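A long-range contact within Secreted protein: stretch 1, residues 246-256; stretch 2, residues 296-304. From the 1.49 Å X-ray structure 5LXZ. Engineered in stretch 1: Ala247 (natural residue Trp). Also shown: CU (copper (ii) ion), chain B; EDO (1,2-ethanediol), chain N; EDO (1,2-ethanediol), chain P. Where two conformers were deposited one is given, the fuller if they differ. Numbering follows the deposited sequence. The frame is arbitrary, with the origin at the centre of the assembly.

Stretch 1 246-256: RAYPTLTTLGD
Stretch 2 296-304: PTYPALFLM

Three direct hydrogen bonds tie the stretches together. The shortest runs from Thr252 OG1 to Leu301 O, 2.7 Å; next is Thr250 OG1 to Pro299 O, 2.8 Å. In both, a threonine hydroxyl supplies the donor that reaches a backbone carbonyl across the gap, and the rotamers set its aim: chi1 is t (-163°) at Thr252 and m (-76°) at Thr250. The third is backbone to backbone, Tyr298 N to Tyr248 O, 3.0 Å and nearly linear at 169°.

Strand 250-253 and strand 301-303 run parallel, 8° between their directions, but their axes approach no closer than 6.8 Å. CA atoms of Thr252 and Leu301 lie 6.6 Å apart, whereas those of Thr250 and Tyr298 lie 4.9 Å apart. Side chains and water 1 therefore span the strands. This water donates to Thr252 OG1 and Thr253 O, each 2.7 Å from its oxygen, and weakly accepts from Leu303 N at 3.4 Å.

Tyr248 (phi/psi 75/42) and Tyr298 (38/53) both adopt positive phi, and both have chi1 m (-69° and -70°); chi2 is 3° and -51°. Their rings are near parallel, at 25°, but slid apart, with centroids separated by 4.8 Å. Tyr248 CB instead sits over the Tyr298 face, 3.9 Å from its centroid, while Tyr248 CG meets Tyr298 CE2 at 3.4 Å. Tyrosine suits this place because its ring offers a broad apolar face while its hydroxyl remains polar: Tyr248 OH binds copper at 2.1 Å. Thr297, chi1 p, adds its CB 3.6 Å from Tyr248 CB.

At the far end, Leu303 (chi1 t, chi2 p) points toward stretch 1, its CB 3.5 Å from Thr253 O and its CD1 3.7 Å from Gly255 N. Its branched apolar side chain packs along this turn. Leu301 (m, t) contributes CB, 3.9 Å from Thr252 CG2.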

# COMPACT_ATOMS: atom_id res chain seq x y z
N ARG A 246 -8.74 -6.80 -10.33
CA ARG A 246 -8.19 -5.65 -9.62
C ARG A 246 -6.68 -5.73 -9.56
O ARG A 246 -6.13 -6.61 -8.92
CB ARG A 246 -8.72 -5.55 -8.18
CG ARG A 246 -10.24 -5.59 -8.04
CD ARG A 246 -10.56 -5.61 -6.53
NE ARG A 246 -11.97 -5.85 -6.33
CZ ARG A 246 -12.92 -4.91 -6.28
NH1 ARG A 246 -12.64 -3.64 -6.32
NH2 ARG A 246 -14.20 -5.24 -6.16
N ALA A 247 -6.01 -4.81 -10.25
CA ALA A 247 -4.62 -4.48 -9.99
C ALA A 247 -4.62 -3.33 -9.02
O ALA A 247 -5.21 -2.28 -9.28
CB ALA A 247 -3.86 -4.08 -11.25
N TYR A 248 -3.93 -3.51 -7.89
CA TYR A 248 -3.75 -2.48 -6.84
C TYR A 248 -4.99 -2.24 -5.96
O TYR A 248 -5.33 -1.10 -5.62
CB TYR A 248 -3.31 -1.14 -7.41
CG TYR A 248 -1.95 -1.02 -7.97
CD1 TYR A 248 -1.08 -2.10 -8.08
CD2 TYR A 248 -1.53 0.24 -8.35
CE1 TYR A 248 0.18 -1.90 -8.61
CE2 TYR A 248 -0.31 0.43 -8.88
CZ TYR A 248 0.54 -0.63 -9.01
OH TYR A 248 1.76 -0.33 -9.53
N PRO A 249 -5.69 -3.29 -5.55
CA PRO A 249 -6.77 -3.09 -4.60
C PRO A 249 -6.25 -2.95 -3.14
O PRO A 249 -5.17 -3.48 -2.80
CB PRO A 249 -7.58 -4.36 -4.74
CG PRO A 249 -6.54 -5.38 -4.90
CD PRO A 249 -5.46 -4.73 -5.76
N THR A 250 -7.04 -2.28 -2.30
CA THR A 250 -6.83 -2.43 -0.86
C THR A 250 -7.75 -3.50 -0.33
O THR A 250 -8.93 -3.50 -0.67
CB THR A 250 -7.08 -1.11 -0.12
OG1 THR A 250 -5.93 -0.29 -0.37
CG2 THR A 250 -7.21 -1.27 1.37
N LEU A 251 -7.19 -4.37 0.51
CA LEU A 251 -7.96 -5.32 1.31
C LEU A 251 -7.87 -4.89 2.75
O LEU A 251 -6.76 -4.69 3.25
CB LEU A 251 -7.37 -6.71 1.16
CG LEU A 251 -7.94 -7.57 0.02
CD1 LEU A 251 -7.87 -6.96 -1.32
CD2 LEU A 251 -7.21 -8.92 0.06
N THR A 252 -8.98 -4.71 3.42
CA THR A 252 -8.97 -4.23 4.80
C THR A 252 -10.05 -4.93 5.62
O THR A 252 -11.14 -5.19 5.13
CB THR A 252 -9.09 -2.68 4.81
OG1 THR A 252 -8.69 -2.18 6.09
CG2 THR A 252 -10.42 -2.18 4.44
N THR A 253 -9.72 -5.25 6.85
CA THR A 253 -10.66 -5.99 7.72
C THR A 253 -11.75 -5.11 8.28
O THR A 253 -11.46 -4.00 8.77
CB THR A 253 -9.87 -6.56 8.88
OG1 THR A 253 -8.83 -7.40 8.35
CG2 THR A 253 -10.77 -7.34 9.83
N LEU A 254 -12.97 -5.59 8.21
CA LEU A 254 -14.12 -4.90 8.78
C LEU A 254 -14.40 -5.37 10.22
O LEU A 254 -13.77 -6.28 10.74
CB LEU A 254 -15.34 -5.13 7.88
CG LEU A 254 -15.21 -4.63 6.44
CD1 LEU A 254 -16.47 -5.00 5.66
CD2 LEU A 254 -15.02 -3.12 6.39
N GLY A 255 -15.36 -4.72 10.87
CA GLY A 255 -15.66 -5.06 12.26
C GLY A 255 -16.19 -6.47 12.44
O GLY A 255 -15.97 -7.05 13.52
N ASP A 256 -16.82 -7.03 11.42
CA ASP A 256 -17.29 -8.42 11.47
C ASP A 256 -16.21 -9.46 11.10
O ASP A 256 -16.51 -10.65 11.04
CB ASP A 256 -18.55 -8.61 10.62
CG ASP A 256 -18.35 -8.28 9.17
OD1 ASP A 256 -17.23 -8.07 8.72
OD2 ASP A 256 -19.37 -8.20 8.42
N PRO A 296 -9.32 5.96 -5.53
CA PRO A 296 -8.12 5.59 -6.26
C PRO A 296 -7.54 4.28 -5.77
O PRO A 296 -8.05 3.75 -4.79
CB PRO A 296 -7.14 6.73 -5.95
CG PRO A 296 -7.68 7.37 -4.73
CD PRO A 296 -9.14 7.17 -4.71
N THR A 297 -6.48 3.81 -6.38
CA THR A 297 -5.88 2.52 -6.01
C THR A 297 -5.12 2.60 -4.71
O THR A 297 -4.75 3.67 -4.24
CB THR A 297 -4.94 2.01 -7.11
OG1 THR A 297 -3.81 2.88 -7.22
CG2 THR A 297 -5.67 1.85 -8.41
N TYR A 298 -4.92 1.45 -4.09
CA TYR A 298 -4.35 1.32 -2.76
C TYR A 298 -4.82 2.43 -1.81
O TYR A 298 -3.98 3.08 -1.13
CB TYR A 298 -2.82 1.20 -2.78
CG TYR A 298 -2.28 -0.09 -3.34
CD1 TYR A 298 -2.74 -1.31 -2.89
CD2 TYR A 298 -1.28 -0.11 -4.31
CE1 TYR A 298 -2.24 -2.49 -3.38
CE2 TYR A 298 -0.78 -1.28 -4.83
CZ TYR A 298 -1.23 -2.48 -4.35
OH TYR A 298 -0.68 -3.63 -4.88
N PRO A 299 -6.12 2.64 -1.69
CA PRO A 299 -6.58 3.63 -0.71
C PRO A 299 -6.23 3.19 0.68
O PRO A 299 -6.40 2.04 1.04
CB PRO A 299 -8.09 3.69 -0.91
CG PRO A 299 -8.40 2.30 -1.44
CD PRO A 299 -7.25 1.88 -2.29
N ALA A 300 -5.71 4.09 1.50
CA ALA A 300 -5.36 3.75 2.87
C ALA A 300 -6.60 3.74 3.75
O ALA A 300 -7.05 4.79 4.18
CB ALA A 300 -4.32 4.72 3.39
N LEU A 301 -7.13 2.54 3.99
CA LEU A 301 -8.43 2.35 4.65
C LEU A 301 -8.22 1.56 5.94
O LEU A 301 -7.82 0.40 5.90
CB LEU A 301 -9.36 1.56 3.75
CG LEU A 301 -9.67 2.20 2.40
CD1 LEU A 301 -10.54 1.25 1.56
CD2 LEU A 301 -10.40 3.52 2.55
N PHE A 302 -8.58 2.18 7.06
CA PHE A 302 -8.33 1.58 8.38
C PHE A 302 -9.63 1.42 9.14
O PHE A 302 -10.46 2.34 9.17
CB PHE A 302 -7.43 2.49 9.19
CG PHE A 302 -6.00 2.54 8.70
CD1 PHE A 302 -5.63 3.35 7.66
CD2 PHE A 302 -5.03 1.77 9.30
CE1 PHE A 302 -4.32 3.36 7.21
CE2 PHE A 302 -3.73 1.79 8.88
CZ PHE A 302 -3.38 2.57 7.81
N LEU A 303 -9.76 0.31 9.87
CA LEU A 303 -10.92 0.12 10.72
C LEU A 303 -10.81 0.95 11.98
O LEU A 303 -9.85 0.80 12.77
CB LEU A 303 -11.06 -1.36 11.07
CG LEU A 303 -12.28 -1.73 11.91
CD1 LEU A 303 -13.58 -1.52 11.15
CD2 LEU A 303 -12.13 -3.22 12.25
N MET A 304 -11.86 1.72 12.26
CA MET A 304 -11.98 2.57 13.43
C MET A 304 -12.74 1.83 14.55
O MET A 304 -13.46 0.85 14.30
CB MET A 304 -12.77 3.82 13.06
CG MET A 304 -12.14 4.62 11.94
SD MET A 304 -13.26 5.88 11.25
CE MET A 304 -13.92 6.71 12.71
CU CU B . 3.40 -0.94 -8.45
C1 EDO N . -18.47 -2.68 10.01
O1 EDO N . -17.03 -2.57 10.03
C2 EDO N . -18.97 -3.93 9.29
O2 EDO N . -18.42 -5.10 9.87
C1 EDO P . -2.76 -3.18 0.23
O1 EDO P . -2.11 -4.46 0.27
C2 EDO P . -3.75 -3.08 1.33
O2 EDO P . -4.42 -4.35 1.27
O HOH W 1 -9.00 -2.78 8.71
O HOH W 2 3.47 -1.11 -10.63